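Local coordinates for putative methyltransferase protein (Bacteroides fragilis, PDB 5BP9) that binds S-adenosyl-L-homocysteine, the product left by the methyl donor, and is probably an S-adenosylmethionine-dependent methyltransferase of unknown substrate, at residues M50-A55 / S132-E137; I164-N169 / G195-D200; I227-Q232 / D239-L244. All blocks are in the same frame, centred on the assembly; numbering follows the deposited sequence.

Contact 1 of 3, residues M50-A55 / S132-E137; sequences MGAAIA and SPLSVE
Leu134 lies against the backbone of Gly51 and Ala52, where helix 49-60 passes the first turn of helix 133-142. Its CB rests 3.5 Å from Gly51 O. From there CG stands anti to the carbonyl carbon (chi1 -70°), which carries the branch along the neighbouring helix and sets CD1 3.7 Å from Ala52 N and 4.1 Å from Ala52 CB. With no side chain on Gly51, the short segments come to 7.6 Å between axes at 29°, and their CA atoms to 4.6 Å at Gly51 and Leu134. Two serine hydroxyls also meet this glycine: Ser132 OG and Ser135 OG each lie 3.5 Å from Gly51 CA, and Ile54 CD1 packs on the latter. No hydrogen bond links the segments directly. Instead Asp48, just ahead of the first segment, bonds through OD1 to Gly51 N and through OD2 to Ser132 OG, joining the two helix starts. Ser132 is the N-cap of helix 133-142, its OG accepting from Ser135 N at 3.1 Å. This close glycine-mediated helix packing stands beside the cofactor site of a Rossmann-like methyltransferase, where Met50 and Ser132 touch S-adenosyl-L-homocysteine.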
loop_
_atom_site.group_PDB
_atom_site.type_symbol
_atom_site.label_atom_id
_atom_site.label_comp_id
_atom_site.label_asym_id
_atom_site.label_seq_id
_atom_site.Cartn_x
_atom_site.Cartn_y
_atom_site.Cartn_z
HETATM N N MSE A 50 -12.069 -6.860 2.240
HETATM C CA MSE A 50 -11.920 -5.398 2.297
HETATM C C MSE A 50 -12.740 -4.732 1.200
HETATM O O MSE A 50 -13.422 -3.717 1.455
HETATM C CB MSE A 50 -10.461 -4.984 2.267
HETATM C CG MSE A 50 -10.273 -3.477 2.333
HETATM SE SE MSE A 50 -8.379 -2.957 2.354
HETATM C CE MSE A 50 -8.110 -2.903 4.283
ATOM N N GLY A 51 -12.696 -5.272 -0.013
ATOM C CA GLY A 51 -13.543 -4.765 -1.094
ATOM C C GLY A 51 -15.019 -4.828 -0.750
ATOM O O GLY A 51 -15.788 -3.901 -1.027
ATOM N N ALA A 52 -15.442 -5.932 -0.139
ATOM C CA ALA A 52 -16.853 -6.072 0.229
ATOM C C ALA A 52 -17.268 -5.015 1.259
ATOM O O ALA A 52 -18.384 -4.494 1.192
ATOM C CB ALA A 52 -17.089 -7.461 0.764
ATOM N N ALA A 53 -16.386 -4.719 2.220
ATOM C CA ALA A 53 -16.650 -3.668 3.215
ATOM C C ALA A 53 -16.808 -2.298 2.579
ATOM O O ALA A 53 -17.775 -1.552 2.873
ATOM C CB ALA A 53 -15.552 -3.621 4.240
ATOM N N ILE A 54 -15.868 -1.995 1.685
ATOM C CA ILE A 54 -15.844 -0.746 0.923
ATOM C C ILE A 54 -17.112 -0.627 0.082
ATOM O O ILE A 54 -17.728 0.458 0.052
ATOM C CB ILE A 54 -14.542 -0.663 0.046
ATOM C CG1 ILE A 54 -13.341 -0.379 0.957
ATOM C CG2 ILE A 54 -14.633 0.401 -1.069
ATOM C CD1 ILE A 54 -11.980 -0.591 0.308
ATOM N N ALA A 55 -17.497 -1.704 -0.600
ATOM C CA ALA A 55 -18.709 -1.693 -1.440
ATOM C C ALA A 55 -19.986 -1.515 -0.625
ATOM O O ALA A 55 -20.862 -0.717 -1.005
ATOM C CB ALA A 55 -18.760 -2.945 -2.301
ATOM N N SER A 132 -8.237 -6.027 -5.695
ATOM C CA SER A 132 -9.595 -6.236 -5.170
ATOM C C SER A 132 -10.631 -5.824 -6.225
ATOM O O SER A 132 -10.691 -4.639 -6.573
ATOM C CB SER A 132 -9.818 -5.412 -3.910
ATOM O OG SER A 132 -11.202 -5.296 -3.610
ATOM N N PRO A 133 -11.496 -6.758 -6.666
ATOM C CA PRO A 133 -12.447 -6.354 -7.713
ATOM C C PRO A 133 -13.493 -5.380 -7.219
ATOM O O PRO A 133 -13.877 -4.454 -7.955
ATOM C CB PRO A 133 -13.083 -7.671 -8.156
ATOM C CG PRO A 133 -12.905 -8.576 -6.987
ATOM C CD PRO A 133 -11.608 -8.187 -6.356
ATOM N N LEU A 134 -13.942 -5.549 -5.983
ATOM C CA LEU A 134 -14.969 -4.688 -5.430
ATOM C C LEU A 134 -14.421 -3.285 -5.116
ATOM O O LEU A 134 -15.153 -2.287 -5.216
ATOM C CB LEU A 134 -15.621 -5.345 -4.205
ATOM C CG LEU A 134 -16.494 -6.561 -4.522
ATOM C CD1 LEU A 134 -16.801 -7.390 -3.287
ATOM C CD2 LEU A 134 -17.772 -6.118 -5.219
ATOM N N SER A 135 -13.136 -3.189 -4.752
ATOM C CA SER A 135 -12.498 -1.896 -4.562
ATOM C C SER A 135 -12.427 -1.135 -5.875
ATOM O O SER A 135 -12.740 0.053 -5.913
ATOM C CB SER A 135 -11.116 -2.054 -3.951
ATOM O OG SER A 135 -11.183 -2.659 -2.663
ATOM N N VAL A 136 -12.038 -1.819 -6.942
ATOM C CA VAL A 136 -11.991 -1.195 -8.266
ATOM C C VAL A 136 -13.380 -0.733 -8.729
ATOM O O VAL A 136 -13.508 0.392 -9.273
ATOM C CB VAL A 136 -11.273 -2.108 -9.282
ATOM C CG1 VAL A 136 -11.415 -1.601 -10.715
ATOM C CG2 VAL A 136 -9.803 -2.284 -8.892
ATOM N N GLU A 137 -14.414 -1.545 -8.452
ATOM C CA GLU A 137 -15.814 -1.159 -8.728
ATOM C C GLU A 137 -16.129 0.169 -8.092
ATOM O O GLU A 137 -16.617 1.078 -8.746
ATOM C CB GLU A 137 -16.811 -2.203 -8.159
ATOM C CG GLU A 137 -18.260 -1.734 -7.944
ATOM C CD GLU A 137 -19.181 -2.838 -7.441
ATOM O OE1 GLU A 137 -19.947 -2.558 -6.484
ATOM O OE2 GLU A 137 -19.111 -3.963 -8.006
#

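Contact 2 of 3, residues I164-N169 / G195-D200; sequences ILMLMN and GCILMD. With SAH (S-adenosyl-L-homocysteine), chain D.
Parallel pairing of neighbouring strands in the central sheet of a Rossmann-like methyltransferase brings Ile164, Leu165 and Met166 beside Ile197, Leu198 and Met199, and the first segment runs on into the cofactor pocket. The backbone bonds alternate along the pair: Ile164 N gives to Cys196 O, Leu198 N to Ile164 O, and Met166 N to Leu198 O in a nearly straight bond of 2.9 Å (176°). The last of the series, Asp200 N to Met166 O, is longer at 3.3 Å, where the first strand ends.

Beyond that point the carboxylate of Asp200 takes over from the main chain. Its CG sits between the backbone N and the carbonyl carbon (chi1 75°), turning the group toward the loop that follows Met166. Asn169 N donates to Asp200 OD2 at 3.0 Å, on the syn side and 24° out of the carboxylate plane, while OD1 accepts from Gly170 N. One side chain thus holds the turn from both oxygens.

Leu165 and Leu198 lie side by side on one face, CD2 of the former 3.9 Å from CD1 of the latter. The selenomethionines Met166 and Met199 run alongside each other on the opposite face; in one of the two conformers of Met166 its SE is 3.7 Å from CE of Met199, and Ile197 CG2 also borders that selenium. Past the strand, Met168 CB, in one of its two conformers, approaches the SAH carboxylate atom O to 3.2 Å.

Helix 180-190 packs over the face of Ile164, Met166, Ile197 and Met199, with Phe183 meeting both selenomethionines; helix 92-100 lies on the other through Leu98, which meets Leu165. Strands 104-108 and 272-279 flank the pair, so both strands are interior to the sheet.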
loop_
_atom_site.group_PDB
_atom_site.type_symbol
_atom_site.label_atom_id
_atom_site.label_comp_id
_atom_site.label_asym_id
_atom_site.label_seq_id
_atom_site.Cartn_x
_atom_site.Cartn_y
_atom_site.Cartn_z
ATOM N N ILE A 164 5.448 7.119 -8.138
ATOM C CA ILE A 164 4.760 5.897 -7.713
ATOM C C ILE A 164 4.474 6.018 -6.215
ATOM O O ILE A 164 5.397 6.186 -5.418
ATOM C CB ILE A 164 5.580 4.646 -8.035
ATOM C CG1 ILE A 164 5.804 4.565 -9.576
ATOM C CG2 ILE A 164 4.860 3.402 -7.495
ATOM C CD1 ILE A 164 6.630 3.378 -10.040
ATOM N N LEU A 165 3.186 5.971 -5.855
ATOM C CA LEU A 165 2.747 6.142 -4.464
ATOM C C LEU A 165 2.412 4.801 -3.846
ATOM O O LEU A 165 1.573 4.076 -4.359
ATOM C CB LEU A 165 1.501 7.029 -4.377
ATOM C CG LEU A 165 1.625 8.470 -4.824
ATOM C CD1 LEU A 165 0.271 9.152 -4.724
ATOM C CD2 LEU A 165 2.653 9.191 -3.969
HETATM N N MSE A 166 3.097 4.489 -2.738
HETATM C CA MSE A 166 2.804 3.292 -1.951
HETATM C C MSE A 166 2.580 3.736 -0.542
HETATM O O MSE A 166 3.525 3.890 0.257
HETATM C CB MSE A 166 3.963 2.367 -2.123
HETATM C CG MSE A 166 3.992 1.921 -3.576
HETATM SE SE MSE A 166 5.502 0.736 -3.917
HETATM C CE MSE A 166 4.610 -0.905 -3.256
ATOM N N LEU A 167 1.306 3.985 -0.237
ATOM C CA LEU A 167 0.900 4.621 1.026
ATOM C C LEU A 167 0.012 3.720 1.886
ATOM O O LEU A 167 -0.611 2.808 1.378
ATOM C CB LEU A 167 0.197 5.932 0.723
ATOM C CG LEU A 167 1.029 6.963 -0.048
ATOM C CD1 LEU A 167 0.163 8.190 -0.337
ATOM C CD2 LEU A 167 2.302 7.355 0.673
HETATM N N MSE A 168 -0.024 4.046 3.176
HETATM C CA MSE A 168 -0.723 3.282 4.206
HETATM C C MSE A 168 0.024 1.980 4.422
HETATM O O MSE A 168 -0.466 0.871 4.116
HETATM C CB MSE A 168 -2.200 3.109 3.882
HETATM C CG MSE A 168 -3.004 2.980 5.170
HETATM SE SE MSE A 168 -2.378 1.409 6.188
HETATM C CE MSE A 168 -3.474 1.756 7.789
ATOM N N ASN A 169 1.204 2.115 5.008
ATOM C CA ASN A 169 2.179 1.044 5.038
ATOM C C ASN A 169 2.401 0.499 3.641
ATOM O O ASN A 169 2.096 -0.666 3.332
ATOM C CB ASN A 169 1.827 -0.090 6.007
ATOM C CG ASN A 169 3.018 -0.971 6.256
ATOM O OD1 ASN A 169 4.071 -0.462 6.629
ATOM N ND2 ASN A 169 2.895 -2.281 6.008
ATOM N N GLY A 195 12.147 9.856 -12.055
ATOM C CA GLY A 195 10.960 9.489 -11.298
ATOM C C GLY A 195 11.292 9.105 -9.875
ATOM O O GLY A 195 12.455 8.886 -9.537
ATOM N N CYS A 196 10.269 9.007 -9.036
ATOM C CA CYS A 196 10.488 8.559 -7.664
ATOM C C CYS A 196 9.327 7.740 -7.141
ATOM O O CYS A 196 8.214 7.782 -7.683
ATOM C CB CYS A 196 10.803 9.735 -6.743
ATOM S SG CYS A 196 9.385 10.691 -6.217
ATOM N N ILE A 197 9.629 6.980 -6.097
ATOM C CA ILE A 197 8.632 6.235 -5.333
ATOM C C ILE A 197 8.546 6.932 -3.980
ATOM O O ILE A 197 9.584 7.193 -3.353
ATOM C CB ILE A 197 9.092 4.798 -5.086
ATOM C CG1 ILE A 197 9.399 4.082 -6.401
ATOM C CG2 ILE A 197 8.051 4.023 -4.297
ATOM C CD1 ILE A 197 10.497 3.054 -6.266
ATOM N N LEU A 198 7.323 7.194 -3.536
ATOM C CA LEU A 198 7.059 7.720 -2.191
ATOM C C LEU A 198 6.355 6.614 -1.415
ATOM O O LEU A 198 5.271 6.160 -1.801
ATOM C CB LEU A 198 6.210 8.989 -2.272
ATOM C CG LEU A 198 6.860 10.131 -3.049
ATOM C CD1 LEU A 198 5.862 11.281 -3.210
ATOM C CD2 LEU A 198 8.135 10.615 -2.384
HETATM N N MSE A 199 6.987 6.172 -0.338
HETATM C CA MSE A 199 6.532 4.997 0.434
HETATM C C MSE A 199 6.598 5.289 1.899
HETATM O O MSE A 199 7.618 5.758 2.380
HETATM C CB MSE A 199 7.468 3.806 0.132
HETATM C CG MSE A 199 7.131 2.522 0.928
HETATM SE SE MSE A 199 8.539 1.153 0.716
HETATM C CE MSE A 199 7.660 0.650 -0.924
ATOM N N ASP A 200 5.533 4.969 2.621
ATOM C CA ASP A 200 5.558 5.045 4.070
ATOM C C ASP A 200 5.630 3.640 4.670
ATOM O O ASP A 200 5.167 2.665 4.088
ATOM C CB ASP A 200 4.355 5.802 4.609
ATOM C CG ASP A 200 3.093 4.980 4.547
ATOM O OD1 ASP A 200 2.759 4.464 3.474
ATOM O OD2 ASP A 200 2.458 4.755 5.568
HETATM N N SAH D . -3.972 2.672 -0.265
HETATM C CA SAH D . -5.320 2.379 0.359
HETATM C CB SAH D . -5.520 0.912 0.770
HETATM C CG SAH D . -4.430 0.306 1.655
HETATM S SD SAH D . -4.765 -1.403 1.973
HETATM C C SAH D . -5.542 3.247 1.567
HETATM O O SAH D . -4.660 3.993 1.980
HETATM O OXT SAH D . -6.603 3.256 2.188
HETATM C "C5'" SAH D . -3.733 -2.210 0.776
HETATM C "C4'" SAH D . -4.401 -2.339 -0.587
HETATM O "O4'" SAH D . -3.446 -2.924 -1.499
HETATM C "C3'" SAH D . -5.638 -3.231 -0.655
HETATM O "O3'" SAH D . -6.723 -2.518 -1.292
HETATM C "C2'" SAH D . -5.179 -4.450 -1.448
HETATM O "O2'" SAH D . -6.191 -5.135 -2.161
HETATM C "C1'" SAH D . -4.114 -3.867 -2.349
HETATM N N9 SAH D . -3.097 -4.786 -2.881
HETATM C C8 SAH D . -2.486 -5.780 -2.214
HETATM N N7 SAH D . -1.577 -6.404 -2.900
HETATM C C5 SAH D . -1.569 -5.751 -4.116
HETATM C C6 SAH D . -0.832 -5.924 -5.296
HETATM N N6 SAH D . 0.117 -6.864 -5.437
HETATM N N1 SAH D . -1.085 -5.091 -6.345
HETATM C C2 SAH D . -2.044 -4.151 -6.205
HETATM N N3 SAH D . -2.800 -3.899 -5.123
HETATM C C4 SAH D . -2.528 -4.741 -4.105
#

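Contact 3 of 3, residues I227-Q232 / D239-L244; sequences IDFRMQ and DPFDWL. With ETE (2-{2-[2-2-(methoxy-ethoxy)-ethoxy]-ethoxy}-ethanol), chain B.
Ile227 and Trp243 exchange two backbone hydrogen bonds across the hairpin, Trp243 N to Ile227 O at 2.8 Å and Ile227 N to Trp243 O at 3.3 Å, the latter with its donor 39° out of the carbonyl plane. Phe229 and Phe241 form the next hydrogen-bonded antiparallel pair, more evenly matched, with Phe241 N to Phe229 O at 2.9 Å. A water extends the connection, accepting from Met231 N and donating to Asp239 O.

Packing is aromatic on the ligand side. With chi1 at 58° the Phe241 ring folds back over its partner strand, where Phe229 CB makes a CH-pi contact 4.0 Å from the ring centroid. ETE C22 covers the opposite face, over the centre. Trp243 CB meets the Phe229 ring at its edge, 3.6 Å from CD2, and that ring and the five-membered ring of Trp243 are inclined obliquely at 65°. The glycol chain crosses all three rings, with ETE C13 3.6 Å from Met231 CE, in a pocket next to S-adenosyl-L-homocysteine.

The hairpin belongs to a four-stranded antiparallel sheet: strand 66-69 flanks 226-233 on its far side, 236-244 is outermost, and helix 49-60 meets Met231 through Met50.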
loop_
_atom_site.group_PDB
_atom_site.type_symbol
_atom_site.label_atom_id
_atom_site.label_comp_id
_atom_site.label_asym_id
_atom_site.label_seq_id
_atom_site.Cartn_x
_atom_site.Cartn_y
_atom_site.Cartn_z
ATOM N N ILE A 227 5.052 -9.671 8.835
ATOM C CA ILE A 227 3.789 -9.983 9.527
ATOM C C ILE A 227 2.896 -10.720 8.525
ATOM O O ILE A 227 3.042 -10.583 7.320
ATOM C CB ILE A 227 3.084 -8.651 9.975
ATOM C CG1 ILE A 227 3.999 -7.833 10.885
ATOM C CG2 ILE A 227 1.755 -8.880 10.700
ATOM C CD1 ILE A 227 4.551 -8.613 12.044
ATOM N N ASP A 228 1.954 -11.493 9.031
ATOM C CA ASP A 228 0.863 -11.990 8.219
ATOM C C ASP A 228 -0.467 -11.586 8.796
ATOM O O ASP A 228 -0.631 -11.429 10.014
ATOM C CB ASP A 228 0.923 -13.491 8.047
ATOM C CG ASP A 228 0.831 -14.221 9.355
ATOM O OD1 ASP A 228 -0.293 -14.447 9.869
ATOM O OD2 ASP A 228 1.910 -14.527 9.887
ATOM N N PHE A 229 -1.405 -11.409 7.888
ATOM C CA PHE A 229 -2.769 -11.028 8.218
ATOM C C PHE A 229 -3.772 -11.860 7.413
ATOM O O PHE A 229 -3.439 -12.472 6.420
ATOM C CB PHE A 229 -2.997 -9.551 7.905
ATOM C CG PHE A 229 -2.269 -8.597 8.808
ATOM C CD1 PHE A 229 -2.618 -8.490 10.147
ATOM C CD2 PHE A 229 -1.322 -7.737 8.312
ATOM C CE1 PHE A 229 -2.017 -7.578 10.974
ATOM C CE2 PHE A 229 -0.708 -6.821 9.137
ATOM C CZ PHE A 229 -1.046 -6.742 10.467
ATOM N N ARG A 230 -5.030 -11.811 7.849
ATOM C CA ARG A 230 -6.154 -12.348 7.098
ATOM C C ARG A 230 -7.375 -11.561 7.550
ATOM O O ARG A 230 -7.487 -11.229 8.713
ATOM C CB ARG A 230 -6.331 -13.874 7.293
ATOM C CG ARG A 230 -6.635 -14.302 8.685
ATOM C CD ARG A 230 -6.601 -15.815 8.816
ATOM N NE ARG A 230 -6.860 -16.233 10.193
ATOM C CZ ARG A 230 -5.962 -16.266 11.187
ATOM N NH1 ARG A 230 -4.679 -15.879 11.008
ATOM N NH2 ARG A 230 -6.357 -16.693 12.391
HETATM N N MSE A 231 -8.270 -11.266 6.623
HETATM C CA MSE A 231 -9.431 -10.410 6.918
HETATM C C MSE A 231 -10.714 -11.143 6.698
HETATM O O MSE A 231 -10.800 -12.117 5.911
HETATM C CB MSE A 231 -9.371 -9.146 6.061
HETATM C CG MSE A 231 -8.190 -8.272 6.488
HETATM SE SE MSE A 231 -8.134 -6.622 5.405
HETATM C CE MSE A 231 -7.728 -7.395 3.646
ATOM N N GLN A 232 -11.719 -10.717 7.462
ATOM C CA GLN A 232 -13.075 -11.255 7.355
ATOM C C GLN A 232 -14.072 -10.095 7.382
ATOM O O GLN A 232 -13.914 -9.191 8.173
ATOM C CB GLN A 232 -13.371 -12.236 8.493
ATOM C CG GLN A 232 -14.815 -12.736 8.495
ATOM C CD GLN A 232 -15.167 -13.551 9.701
ATOM O OE1 GLN A 232 -14.338 -13.822 10.554
ATOM N NE2 GLN A 232 -16.430 -13.929 9.788
ATOM N N ASP A 239 -8.106 -14.835 1.971
ATOM C CA ASP A 239 -6.951 -15.685 2.150
ATOM C C ASP A 239 -5.903 -14.960 2.988
ATOM O O ASP A 239 -5.790 -13.717 2.900
ATOM C CB ASP A 239 -6.329 -16.054 0.809
ATOM C CG ASP A 239 -7.151 -17.025 -0.002
ATOM O OD1 ASP A 239 -8.062 -17.672 0.522
ATOM O OD2 ASP A 239 -6.834 -17.135 -1.196
ATOM N N PRO A 240 -5.093 -15.712 3.766
ATOM C CA PRO A 240 -3.993 -15.055 4.478
ATOM C C PRO A 240 -2.989 -14.453 3.498
ATOM O O PRO A 240 -2.817 -14.948 2.366
ATOM C CB PRO A 240 -3.352 -16.168 5.321
ATOM C CG PRO A 240 -4.244 -17.345 5.220
ATOM C CD PRO A 240 -5.134 -17.162 4.018
ATOM N N PHE A 241 -2.344 -13.390 3.945
ATOM C CA PHE A 241 -1.337 -12.722 3.142
ATOM C C PHE A 241 -0.192 -12.210 3.987
ATOM O O PHE A 241 -0.373 -11.874 5.155
ATOM C CB PHE A 241 -1.927 -11.566 2.312
ATOM C CG PHE A 241 -2.615 -10.503 3.129
ATOM C CD1 PHE A 241 -3.955 -10.644 3.488
ATOM C CD2 PHE A 241 -1.937 -9.349 3.548
ATOM C CE1 PHE A 241 -4.606 -9.665 4.227
ATOM C CE2 PHE A 241 -2.584 -8.352 4.268
ATOM C CZ PHE A 241 -3.920 -8.511 4.634
ATOM N N ASP A 242 0.985 -12.117 3.354
ATOM C CA ASP A 242 2.148 -11.507 3.970
ATOM C C ASP A 242 2.071 -9.977 3.834
ATOM O O ASP A 242 1.696 -9.459 2.784
ATOM C CB ASP A 242 3.430 -12.020 3.284
ATOM C CG ASP A 242 3.651 -13.518 3.483
ATOM O OD1 ASP A 242 3.182 -14.116 4.488
ATOM O OD2 ASP A 242 4.327 -14.104 2.635
ATOM N N TRP A 243 2.435 -9.258 4.901
ATOM C CA TRP A 243 2.354 -7.799 4.916
ATOM C C TRP A 243 3.636 -7.295 5.574
ATOM O O TRP A 243 3.833 -7.467 6.757
ATOM C CB TRP A 243 1.085 -7.305 5.637
ATOM C CG TRP A 243 0.621 -5.921 5.268
ATOM C CD1 TRP A 243 0.458 -4.841 6.103
ATOM C CD2 TRP A 243 0.174 -5.499 3.978
ATOM N NE1 TRP A 243 -0.026 -3.771 5.394
ATOM C CE2 TRP A 243 -0.209 -4.140 4.089
ATOM C CE3 TRP A 243 0.057 -6.131 2.748
ATOM C CZ2 TRP A 243 -0.700 -3.409 3.000
ATOM C CZ3 TRP A 243 -0.406 -5.414 1.664
ATOM C CH2 TRP A 243 -0.777 -4.058 1.791
ATOM N N LEU A 244 4.503 -6.679 4.776
ATOM C CA LEU A 244 5.800 -6.225 5.258
ATOM C C LEU A 244 5.739 -4.828 5.850
ATOM O O LEU A 244 5.287 -3.868 5.198
ATOM C CB LEU A 244 6.797 -6.206 4.106
ATOM C CG LEU A 244 8.229 -5.726 4.418
ATOM C CD1 LEU A 244 8.967 -6.678 5.348
ATOM C CD2 LEU A 244 8.989 -5.537 3.112
HETATM O OH2 ETE B . -3.636 -9.668 -0.601
HETATM C C12 ETE B . -4.616 -8.921 0.113
HETATM C C22 ETE B . -3.865 -7.781 0.772
HETATM O OH3 ETE B . -4.763 -6.895 1.428
HETATM C C13 ETE B . -4.927 -5.244 3.177
HETATM C C23 ETE B . -4.051 -5.852 2.093
HETATM O OH4 ETE B . -4.215 -4.216 3.867
HETATM C C14 ETE B . -3.552 -4.866 6.079
HETATM C C24 ETE B . -4.553 -4.073 5.249
HETATM O OH5 ETE B . -4.023 -5.004 7.418
HETATM C C15 ETE B . -3.592 -4.161 9.653
HETATM C C25 ETE B . -3.891 -3.809 8.200
HETATM O OH6 ETE B . -4.231 -3.215 10.516
HETATM C C26 ETE B . -4.563 -3.738 11.802
HETATM O O HOH W 1 -7.441 -11.621 3.833
#

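How the contacts relate
Contact 2 is the innermost, its centre about 8 Å from the centre of the chain, in the mixed sheet; contact 3 forms one side of a separate four-stranded antiparallel sheet and is partly exposed, while contact 1 is buried but peripheral. Contacts 2 and 3 are both strand pairs tied by backbone bonds, parallel and antiparallel respectively; aliphatic and selenomethionine packing plus the Asp200 carboxylate mark one, aromatic rings the other. Contact 1 packs helices closely without direct cross-helix bonds. All three supply residues to the SAH pocket. Contact 3 connects the others, as Met231 SE packs on Met50 CE at 3.9 Å and Leu244 O probably accepts from Asn169 ND2, whereas contacts 1 and 2 stay about 7 Å apart at their nearest atoms.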